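Local structure of lysine/ornithine decarboxylase (Vibrio vulnificus, 2PLJ) at residues 301-306 with 379-384; 322-327 with 360-365; 356-361 with 394-399. The protein catalyses the pyridoxal phosphate-dependent decarboxylation of lysine and ornithine, giving the diamines cadaverine and putrescine. All blocks are in the same frame, centred on the assembly; numbering follows the deposited sequence.

How the contacts relate
With strand 300-312 the chain returns to the beta barrel, where contact 1 closes the long loop from residues 301-306 to 379-384, joining two antiparallel strands of the barrel wall. Within that loop contact 2 joins 322-327, which follow strand 315-320, to 360-365, which follow strand 349-355. Contact 3 starts inside the same loop at 356-361 but closes beyond it at 394-399, so it crosses contact 1. Contacts 2 and 3 share Asp-360 and Ser-361, have centres about 7 Å apart, and form one cluster of loops at the interface with the second subunit, beside the P3T held there; contact 1 lies about 13 Å from contact 2, centre to centre.

Contact 1 of 3, residues 301-306 with 379-384; sequences TSVASV and LVIGRT
Val-303 and Ile-381 sit opposite each other as a non-hydrogen-bonded pair of antiparallel strands, their side chains side by side and pointing the same way. In Ile-381 the CG1 branch lies beside the backbone N (chi1 -51°) and a second turn folds CD1 back to 3.9 Å from Val-303 CG1. The other branch, CG2, runs along the strand and presses on the methyl of Thr-301: Ile-381 CG2 and Thr-301 CG2 are 3.4 Å apart, tighter than usual for two carbons. Leu-379 splits its two methyls, CD1 meeting Val-303 CG1 at 4.0 Å and CD2 lying 3.7 Å from Ser-305 CB. Ile-46 and Val-50 of helix 40-53 pack on Val-303 and Leu-379, so the helix covers this part of the face. Both strands are part of the C-terminal beta barrel, the second domain of fold type III decarboxylases beside the beta/alpha barrel, and strand 300-312 pairs on its other edge with 57-61. The opposite face of the sheet carries Ser-302, Ala-304 and Val-380. Across from Ser-302 is Gly-382, which has no side chain, and Ser-302 OG rests 3.1 Å from Gly-382 CA. That hydroxyl also holds a water, which in turn donates to Val-380 O; the same carbonyl accepts an almost straight bond (174°) from Ala-304 N at 2.9 Å, so two donors grip it. Reciprocal backbone bonds link Ser-302 with Gly-382 and Val-380 with Ala-304. Ser-305 OG turns to Asp-321 instead. With its methyl committed to Ile-381, Thr-301 directs OG1 to another water 2.7 Å away, and Arg-383 NE donates to this water in the plane of the guanidinium, at its edge.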
loop_
_atom_site.group_PDB
_atom_site.type_symbol
_atom_site.label_atom_id
_atom_site.label_comp_id
_atom_site.label_asym_id
_atom_site.label_seq_id
_atom_site.Cartn_x
_atom_site.Cartn_y
_atom_site.Cartn_z
ATOM N N THR A 301 9.984 15.702 5.192
ATOM C CA THR A 301 9.840 16.326 3.875
ATOM C C THR A 301 10.208 15.301 2.819
ATOM O O THR A 301 11.265 14.676 2.931
ATOM C CB THR A 301 10.840 17.490 3.796
ATOM O OG1 THR A 301 10.554 18.407 4.860
ATOM C CG2 THR A 301 10.706 18.225 2.427
ATOM N N SER A 302 9.366 15.117 1.805
ATOM C CA SER A 302 9.676 14.119 0.770
ATOM C C SER A 302 10.389 14.805 -0.383
ATOM O O SER A 302 10.153 15.982 -0.642
ATOM C CB SER A 302 8.417 13.421 0.250
ATOM O OG SER A 302 7.527 14.369 -0.363
ATOM N N VAL A 303 11.265 14.045 -1.044
ATOM C CA VAL A 303 12.001 14.549 -2.191
ATOM C C VAL A 303 11.918 13.475 -3.266
ATOM O O VAL A 303 12.357 12.327 -3.057
ATOM C CB VAL A 303 13.500 14.852 -1.844
ATOM C CG1 VAL A 303 14.226 15.434 -3.071
ATOM C CG2 VAL A 303 13.609 15.788 -0.643
ATOM N N ALA A 304 11.320 13.833 -4.400
ATOM C CA ALA A 304 11.301 12.936 -5.571
ATOM C C ALA A 304 11.910 13.640 -6.756
ATOM O O ALA A 304 12.012 14.864 -6.770
ATOM C CB ALA A 304 9.860 12.520 -5.902
ATOM N N SER A 305 12.342 12.857 -7.734
ATOM C CA SER A 305 12.942 13.414 -8.937
ATOM C C SER A 305 12.188 12.973 -10.178
ATOM O O SER A 305 11.522 11.924 -10.189
ATOM C CB SER A 305 14.433 13.061 -9.005
ATOM O OG SER A 305 14.656 11.758 -9.519
ATOM N N VAL A 306 12.299 13.782 -11.224
ATOM C CA VAL A 306 11.590 13.527 -12.487
ATOM C C VAL A 306 12.414 12.515 -13.318
ATOM O O VAL A 306 13.554 12.800 -13.702
ATOM C CB VAL A 306 11.427 14.834 -13.307
ATOM C CG1 VAL A 306 10.794 14.542 -14.647
ATOM C CG2 VAL A 306 10.599 15.861 -12.533
ATOM N N LEU A 379 13.635 18.278 -9.023
ATOM C CA LEU A 379 13.032 17.790 -7.757
ATOM C C LEU A 379 11.642 18.338 -7.443
ATOM O O LEU A 379 11.346 19.532 -7.658
ATOM C CB LEU A 379 13.974 18.069 -6.595
ATOM C CG LEU A 379 15.416 17.588 -6.757
ATOM C CD1 LEU A 379 16.220 17.868 -5.489
ATOM C CD2 LEU A 379 15.459 16.106 -7.132
ATOM N N VAL A 380 10.827 17.441 -6.873
ATOM C CA VAL A 380 9.485 17.740 -6.407
ATOM C C VAL A 380 9.473 17.414 -4.916
ATOM O O VAL A 380 9.887 16.322 -4.513
ATOM C CB VAL A 380 8.423 16.921 -7.158
ATOM C CG1 VAL A 380 7.034 17.124 -6.537
ATOM C CG2 VAL A 380 8.428 17.317 -8.643
ATOM N N ILE A 381 9.006 18.371 -4.123
ATOM C CA ILE A 381 9.138 18.314 -2.658
ATOM C C ILE A 381 7.734 18.240 -2.083
ATOM O O ILE A 381 6.855 18.995 -2.512
ATOM C CB ILE A 381 9.853 19.602 -2.120
ATOM C CG1 ILE A 381 11.184 19.930 -2.857
ATOM C CG2 ILE A 381 10.001 19.578 -0.596
ATOM C CD1 ILE A 381 12.142 18.749 -3.070
ATOM N N GLY A 382 7.522 17.347 -1.128
ATOM C CA GLY A 382 6.245 17.240 -0.416
ATOM C C GLY A 382 6.423 17.604 1.052
ATOM O O GLY A 382 7.430 17.219 1.675
ATOM N N ARG A 383 5.481 18.370 1.605
ATOM C CA ARG A 383 5.555 18.743 3.023
ATOM C C ARG A 383 4.549 17.955 3.857
ATOM O O ARG A 383 3.534 17.469 3.327
ATOM C CB ARG A 383 5.276 20.242 3.266
ATOM C CG ARG A 383 5.769 21.234 2.200
ATOM C CD ARG A 383 7.273 21.300 2.100
ATOM N NE ARG A 383 7.947 21.799 3.302
ATOM C CZ ARG A 383 8.297 23.073 3.516
ATOM N NH1 ARG A 383 7.988 24.028 2.643
ATOM N NH2 ARG A 383 8.929 23.398 4.642
ATOM N N THR A 384 4.789 17.941 5.177
ATOM C CA THR A 384 3.904 17.248 6.117
ATOM C C THR A 384 3.802 15.761 5.698
ATOM O O THR A 384 2.724 15.143 5.706
ATOM C CB THR A 384 2.480 17.891 6.200
ATOM O OG1 THR A 384 2.569 19.312 5.968
ATOM C CG2 THR A 384 1.845 17.619 7.574
HETATM O O HOH W 1 8.918 20.471 5.485
HETATM O O HOH W 2 8.308 14.116 -2.994
#

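Contact 2 of 3, residues 322-327 with 360-365; sequences DGIYGS and DSVDVI. With P3T ((4-{[(4-aminobutyl)amino]methyl}-5-hydroxy-6-methylpyridin-3-yl)methyl dihydrogen phosphate), chain E.
Tyr-325 and Asp-360 meet at about a right angle, the phenol donating from OH to Asp-360 OD2 over 2.5 Å. Ring and carboxylate planes are 30° apart, and the hydroxyl approaches from above the carboxylate rather than within its plane. The second carboxylate, that of Asp-363, stands nearly upright to the same ring (82°) and brings OD2 to the ring edge at CD2. Asp-363 and Ile-324 slide past each other in opposite directions: with CG anti to its own N, Asp-363 sends OD1 back to accept from Ile-324 N at 2.9 Å, while OD2 is bonded to Thr-358 OG1. Ile-324 then crosses Val-362 at about a right angle, its CD1 lying 3.5 Å from Val-362 CG1 and 3.2 Å from Val-362 O. At the other end, Ile-365 CD1 lies 3.3 Å from Asp-322 O, a buried carbonyl without a polar partner. These are two facing type I turns, 323-326 and 360-363, in loops of the C-terminal barrel domain. Asp-322 closes the first loop by accepting from Ser-327 N with OD1 and from Ser-327 OG with OD2, and an Asx turn from Asp-360 OD1 to Val-362 N shapes the second. Phe-333 of the second subunit stacks on the Tyr-325 ring, and Lys-186 of that subunit bonds to the backbone oxygens of Asp-360 and Asp-363. Because Asp-360 OD2 lies 3.4 Å from CAJ of P3T, which the second subunit holds, Tyr-325 probably acts as a second-shell residue that helps orient a carboxylate beside the putrescine part of the cofactor adduct.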
loop_
_atom_site.group_PDB
_atom_site.type_symbol
_atom_site.label_atom_id
_atom_site.label_comp_id
_atom_site.label_asym_id
_atom_site.label_seq_id
_atom_site.Cartn_x
_atom_site.Cartn_y
_atom_site.Cartn_z
ATOM N N ASP A 322 8.764 8.473 -7.060
ATOM C CA ASP A 322 7.968 8.124 -5.859
ATOM C C ASP A 322 6.501 8.395 -6.207
ATOM O O ASP A 322 6.191 9.227 -7.078
ATOM C CB ASP A 322 8.414 8.982 -4.668
ATOM C CG ASP A 322 8.156 8.295 -3.292
ATOM O OD1 ASP A 322 7.513 7.196 -3.237
ATOM O OD2 ASP A 322 8.665 8.833 -2.293
ATOM N N GLY A 323 5.587 7.663 -5.575
ATOM C CA GLY A 323 4.174 7.858 -5.867
ATOM C C GLY A 323 3.261 7.085 -4.926
ATOM O O GLY A 323 3.638 6.829 -3.785
ATOM N N ILE A 324 2.067 6.751 -5.417
ATOM C CA ILE A 324 0.993 6.224 -4.550
ATOM C C ILE A 324 1.257 4.829 -4.035
ATOM O O ILE A 324 0.612 4.393 -3.072
ATOM C CB ILE A 324 -0.413 6.258 -5.221
ATOM C CG1 ILE A 324 -0.581 5.035 -6.143
ATOM C CG2 ILE A 324 -0.682 7.657 -5.842
ATOM C CD1 ILE A 324 -2.007 4.819 -6.654
ATOM N N TYR A 325 2.214 4.119 -4.651
ATOM C CA TYR A 325 2.630 2.804 -4.116
ATOM C C TYR A 325 3.805 2.927 -3.149
ATOM O O TYR A 325 4.295 1.919 -2.598
ATOM C CB TYR A 325 2.987 1.880 -5.269
ATOM C CG TYR A 325 1.753 1.369 -6.000
ATOM C CD1 TYR A 325 0.968 0.323 -5.450
ATOM C CD2 TYR A 325 1.354 1.928 -7.224
ATOM C CE1 TYR A 325 -0.163 -0.156 -6.099
ATOM C CE2 TYR A 325 0.245 1.429 -7.884
ATOM C CZ TYR A 325 -0.497 0.375 -7.325
ATOM O OH TYR A 325 -1.604 -0.093 -8.003
ATOM N N GLY A 326 4.224 4.176 -2.953
ATOM C CA GLY A 326 5.369 4.514 -2.109
ATOM C C GLY A 326 4.997 5.535 -1.039
ATOM O O GLY A 326 4.067 5.317 -0.250
ATOM N N SER A 327 5.716 6.668 -1.011
ATOM C CA SER A 327 5.524 7.652 0.065
ATOM C C SER A 327 4.193 8.354 -0.007
ATOM O O SER A 327 3.684 8.838 1.023
ATOM C CB SER A 327 6.629 8.722 0.077
ATOM O OG SER A 327 7.920 8.148 0.074
ATOM N N ASP A 360 1.064 1.686 -13.418
ATOM C CA ASP A 360 -0.336 1.768 -13.147
ATOM C C ASP A 360 -0.872 3.165 -13.425
ATOM O O ASP A 360 -0.346 4.156 -12.929
ATOM C CB ASP A 360 -0.535 1.428 -11.678
ATOM C CG ASP A 360 -1.920 0.980 -11.383
ATOM O OD1 ASP A 360 -2.868 1.465 -12.050
ATOM O OD2 ASP A 360 -2.043 0.113 -10.490
ATOM N N SER A 361 -1.931 3.245 -14.222
ATOM C CA SER A 361 -2.577 4.541 -14.465
ATOM C C SER A 361 -3.138 5.185 -13.172
ATOM O O SER A 361 -3.288 6.402 -13.098
ATOM C CB SER A 361 -3.647 4.415 -15.565
ATOM O OG SER A 361 -4.612 3.454 -15.176
ATOM N N VAL A 362 -3.415 4.377 -12.147
ATOM C CA VAL A 362 -3.906 4.879 -10.852
ATOM C C VAL A 362 -2.787 5.640 -10.104
ATOM O O VAL A 362 -3.066 6.462 -9.216
ATOM C CB VAL A 362 -4.436 3.726 -9.912
ATOM C CG1 VAL A 362 -3.291 2.875 -9.331
ATOM C CG2 VAL A 362 -5.236 4.312 -8.743
ATOM N N ASP A 363 -1.534 5.360 -10.470
ATOM C CA ASP A 363 -0.412 5.946 -9.752
ATOM C C ASP A 363 -0.171 7.388 -10.229
ATOM O O ASP A 363 0.740 7.676 -11.018
ATOM C CB ASP A 363 0.838 5.085 -9.918
ATOM C CG ASP A 363 1.996 5.562 -9.060
ATOM O OD1 ASP A 363 1.831 6.577 -8.321
ATOM O OD2 ASP A 363 3.059 4.896 -9.113
ATOM N N VAL A 364 -0.994 8.287 -9.706
ATOM C CA VAL A 364 -0.925 9.725 -10.004
ATOM C C VAL A 364 -1.012 10.477 -8.682
ATOM O O VAL A 364 -1.912 10.188 -7.863
ATOM C CB VAL A 364 -2.055 10.124 -10.955
ATOM C CG1 VAL A 364 -2.160 11.655 -11.104
ATOM C CG2 VAL A 364 -1.827 9.425 -12.298
ATOM N N ILE A 365 -0.080 11.411 -8.468
ATOM C CA ILE A 365 -0.005 12.168 -7.207
ATOM C C ILE A 365 -0.783 13.481 -7.266
ATOM O O ILE A 365 -1.375 13.910 -6.267
ATOM C CB ILE A 365 1.482 12.511 -6.881
ATOM C CG1 ILE A 365 2.317 11.231 -6.712
ATOM C CG2 ILE A 365 1.558 13.515 -5.725
ATOM C CD1 ILE A 365 3.823 11.506 -7.020
HETATM O OAE P3T E . -2.588 -8.830 -18.042
HETATM P PAU P3T E . -2.711 -7.643 -16.972
HETATM O OAF P3T E . -2.192 -8.221 -15.574
HETATM O OAC P3T E . -4.092 -6.974 -16.921
HETATM O OAP P3T E . -1.754 -6.484 -17.352
HETATM C CAM P3T E . -0.269 -6.762 -17.347
HETATM C CAS P3T E . 0.430 -5.549 -17.967
HETATM C CAH P3T E . 1.047 -5.784 -19.208
HETATM N NAO P3T E . 1.668 -4.799 -19.839
HETATM C CAQ P3T E . 1.759 -3.544 -19.369
HETATM C CAA P3T E . 2.492 -2.433 -20.161
HETATM C CAR P3T E . 1.159 -3.247 -18.125
HETATM O OAD P3T E . 1.234 -2.005 -17.641
HETATM C CAT P3T E . 0.469 -4.259 -17.416
HETATM C CAG P3T E . -0.097 -3.944 -16.142
HETATM N NAN P3T E . -0.458 -2.686 -15.860
HETATM C CAL P3T E . -1.032 -2.174 -14.567
HETATM C CAK P3T E . -2.068 -3.098 -13.925
HETATM C CAJ P3T E . -2.500 -2.507 -12.558
HETATM C CAI P3T E . -3.639 -3.338 -11.925
HETATM N NAB P3T E . -4.134 -2.692 -10.686
#

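Contact 3 of 3, residues 356-361 with 394-399; sequences GPTCDS and TDFNFF. With P3T ((4-{[(4-aminobutyl)amino]methyl}-5-hydroxy-6-methylpyridin-3-yl)methyl dihydrogen phosphate), chain E.
Cys-359 N donates to the side-chain carbonyl of Asn-397, the one hydrogen bond between residues 356-361 and 394-399: N to OD1 is 3.2 Å, the bond is fairly straight, and it arrives nearly along the C=O axis. Residues 356-361 carry the Gly-Pro-x-Cys-Asp sequence familiar from ornithine decarboxylases of this fold, which brings one subunit's C-terminal barrel domain to the active site of the other; here Cys-359 and Asp-360 border the P3T held by the second subunit. Pro-357 lays its CB over the face of the Phe-399 ring in a CH-pi contact, 3.8 Å from the centroid and only 7° off the ring normal, while Pro-357 O comes to 3.2 Å from Phe-399 CE2. Thr-358, next along, crosses Phe-396 at about a right angle, with Thr-358 CG2 3.9 Å from Phe-396 CD2. The rotation of Thr-358 (chi1 74°) divides its branches: CG2 goes to Phe-396, and OG1, whose stronger partner is Asp-363, also takes a weak hydrogen bond from Asp-360 N. The next shell is partly foreign. Lys-186 of the second subunit bonds to Thr-358 O, Thr-108 of that subunit bonds to Asn-397 O, and Glu-111 of the same subunit takes a weak bond from Asn-397 ND2, which may help hold the amide with OD1 toward Cys-359. Phe-396 leans its ring against Tyr-325, the planes at about 40°. Tightening the second loop itself, Phe-398 N reaches Asp-395 O at 2.8 Å. Just before it, Thr-394 forms an ST turn and is also tied to Tyr-325 O, its OG1 accepting from Phe-396 N at 3.0 Å.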
loop_
_atom_site.group_PDB
_atom_site.type_symbol
_atom_site.label_atom_id
_atom_site.label_comp_id
_atom_site.label_asym_id
_atom_site.label_seq_id
_atom_site.Cartn_x
_atom_site.Cartn_y
_atom_site.Cartn_z
ATOM N N GLY A 356 3.334 8.900 -10.464
ATOM C CA GLY A 356 4.334 8.083 -9.780
ATOM C C GLY A 356 5.113 7.199 -10.765
ATOM O O GLY A 356 4.879 7.249 -12.018
ATOM N N PRO A 357 6.030 6.389 -10.233
ATOM C CA PRO A 357 6.916 5.580 -11.094
ATOM C C PRO A 357 6.316 4.280 -11.636
ATOM O O PRO A 357 6.837 3.725 -12.612
ATOM C CB PRO A 357 8.085 5.249 -10.165
ATOM C CG PRO A 357 7.445 5.166 -8.807
ATOM C CD PRO A 357 6.374 6.241 -8.798
ATOM N N THR A 358 5.254 3.761 -11.021
ATOM C CA THR A 358 4.732 2.465 -11.478
ATOM C C THR A 358 3.964 2.501 -12.785
ATOM O O THR A 358 3.564 3.566 -13.254
ATOM C CB THR A 358 3.834 1.772 -10.433
ATOM O OG1 THR A 358 2.571 2.439 -10.367
ATOM C CG2 THR A 358 4.527 1.715 -9.084
ATOM N N CYS A 359 3.753 1.325 -13.368
ATOM C CA CYS A 359 3.069 1.253 -14.683
ATOM C C CYS A 359 1.548 1.422 -14.613
ATOM O O CYS A 359 0.834 1.386 -15.636
ATOM C CB CYS A 359 3.425 -0.009 -15.473
ATOM S SG CYS A 359 5.045 0.156 -16.332
ATOM N N ASP A 360 1.064 1.686 -13.418
ATOM C CA ASP A 360 -0.336 1.768 -13.147
ATOM C C ASP A 360 -0.872 3.165 -13.425
ATOM O O ASP A 360 -0.346 4.156 -12.929
ATOM C CB ASP A 360 -0.535 1.428 -11.678
ATOM C CG ASP A 360 -1.920 0.980 -11.383
ATOM O OD1 ASP A 360 -2.868 1.465 -12.050
ATOM O OD2 ASP A 360 -2.043 0.113 -10.490
ATOM N N SER A 361 -1.931 3.245 -14.222
ATOM C CA SER A 361 -2.577 4.541 -14.465
ATOM C C SER A 361 -3.138 5.185 -13.172
ATOM O O SER A 361 -3.288 6.402 -13.098
ATOM C CB SER A 361 -3.647 4.415 -15.565
ATOM O OG SER A 361 -4.612 3.454 -15.176
ATOM N N THR A 394 4.477 0.261 -0.380
ATOM C CA THR A 394 4.470 -1.108 -0.898
ATOM C C THR A 394 5.799 -1.361 -1.636
ATOM O O THR A 394 6.625 -0.440 -1.777
ATOM C CB THR A 394 3.333 -1.337 -1.904
ATOM O OG1 THR A 394 3.707 -0.753 -3.180
ATOM C CG2 THR A 394 2.010 -0.721 -1.396
ATOM N N ASP A 395 5.961 -2.572 -2.150
ATOM C CA ASP A 395 7.057 -2.879 -3.067
ATOM C C ASP A 395 6.586 -3.179 -4.500
ATOM O O ASP A 395 7.225 -3.937 -5.247
ATOM C CB ASP A 395 7.848 -4.042 -2.490
ATOM C CG ASP A 395 8.448 -3.691 -1.113
ATOM O OD1 ASP A 395 9.346 -2.821 -1.071
ATOM O OD2 ASP A 395 8.003 -4.265 -0.097
ATOM N N PHE A 396 5.462 -2.575 -4.882
ATOM C CA PHE A 396 4.856 -2.890 -6.164
ATOM C C PHE A 396 5.809 -2.538 -7.290
ATOM O O PHE A 396 6.504 -1.515 -7.219
ATOM C CB PHE A 396 3.577 -2.083 -6.338
ATOM C CG PHE A 396 2.809 -2.449 -7.578
ATOM C CD1 PHE A 396 2.570 -3.811 -7.890
ATOM C CD2 PHE A 396 2.291 -1.450 -8.414
ATOM C CE1 PHE A 396 1.837 -4.179 -9.045
ATOM C CE2 PHE A 396 1.531 -1.809 -9.579
ATOM C CZ PHE A 396 1.309 -3.172 -9.880
ATOM N N ASN A 397 5.861 -3.420 -8.298
ATOM C CA ASN A 397 6.800 -3.307 -9.430
ATOM C C ASN A 397 8.263 -3.487 -8.991
ATOM O O ASN A 397 9.163 -3.374 -9.822
ATOM C CB ASN A 397 6.685 -1.934 -10.103
ATOM C CG ASN A 397 6.035 -1.969 -11.459
ATOM O OD1 ASN A 397 5.364 -1.016 -11.833
ATOM N ND2 ASN A 397 6.312 -3.018 -12.255
ATOM N N PHE A 398 8.510 -3.747 -7.702
ATOM C CA PHE A 398 9.867 -3.704 -7.132
ATOM C C PHE A 398 10.572 -2.331 -7.264
ATOM O O PHE A 398 11.805 -2.251 -7.205
ATOM C CB PHE A 398 10.778 -4.817 -7.704
ATOM C CG PHE A 398 10.341 -6.220 -7.369
ATOM C CD1 PHE A 398 9.544 -6.474 -6.250
ATOM C CD2 PHE A 398 10.761 -7.301 -8.163
ATOM C CE1 PHE A 398 9.157 -7.793 -5.919
ATOM C CE2 PHE A 398 10.377 -8.612 -7.836
ATOM C CZ PHE A 398 9.586 -8.855 -6.708
ATOM N N PHE A 399 9.822 -1.241 -7.421
ATOM C CA PHE A 399 10.495 0.055 -7.338
ATOM C C PHE A 399 11.052 0.241 -5.931
ATOM O O PHE A 399 10.388 -0.131 -4.959
ATOM C CB PHE A 399 9.570 1.228 -7.688
ATOM C CG PHE A 399 9.571 1.556 -9.132
ATOM C CD1 PHE A 399 10.649 2.250 -9.691
ATOM C CD2 PHE A 399 8.542 1.117 -9.963
ATOM C CE1 PHE A 399 10.690 2.532 -11.056
ATOM C CE2 PHE A 399 8.566 1.389 -11.341
ATOM C CZ PHE A 399 9.648 2.102 -11.884
HETATM O OAE P3T E . -2.588 -8.830 -18.042
HETATM P PAU P3T E . -2.711 -7.643 -16.972
HETATM O OAF P3T E . -2.192 -8.221 -15.574
HETATM O OAC P3T E . -4.092 -6.974 -16.921
HETATM O OAP P3T E . -1.754 -6.484 -17.352
HETATM C CAM P3T E . -0.269 -6.762 -17.347
HETATM C CAS P3T E . 0.430 -5.549 -17.967
HETATM C CAH P3T E . 1.047 -5.784 -19.208
HETATM N NAO P3T E . 1.668 -4.799 -19.839
HETATM C CAQ P3T E . 1.759 -3.544 -19.369
HETATM C CAA P3T E . 2.492 -2.433 -20.161
HETATM C CAR P3T E . 1.159 -3.247 -18.125
HETATM O OAD P3T E . 1.234 -2.005 -17.641
HETATM C CAT P3T E . 0.469 -4.259 -17.416
HETATM C CAG P3T E . -0.097 -3.944 -16.142
HETATM N NAN P3T E . -0.458 -2.686 -15.860
HETATM C CAL P3T E . -1.032 -2.174 -14.567
HETATM C CAK P3T E . -2.068 -3.098 -13.925
HETATM C CAJ P3T E . -2.500 -2.507 -12.558
HETATM C CAI P3T E . -3.639 -3.338 -11.925
HETATM N NAB P3T E . -4.134 -2.692 -10.686
#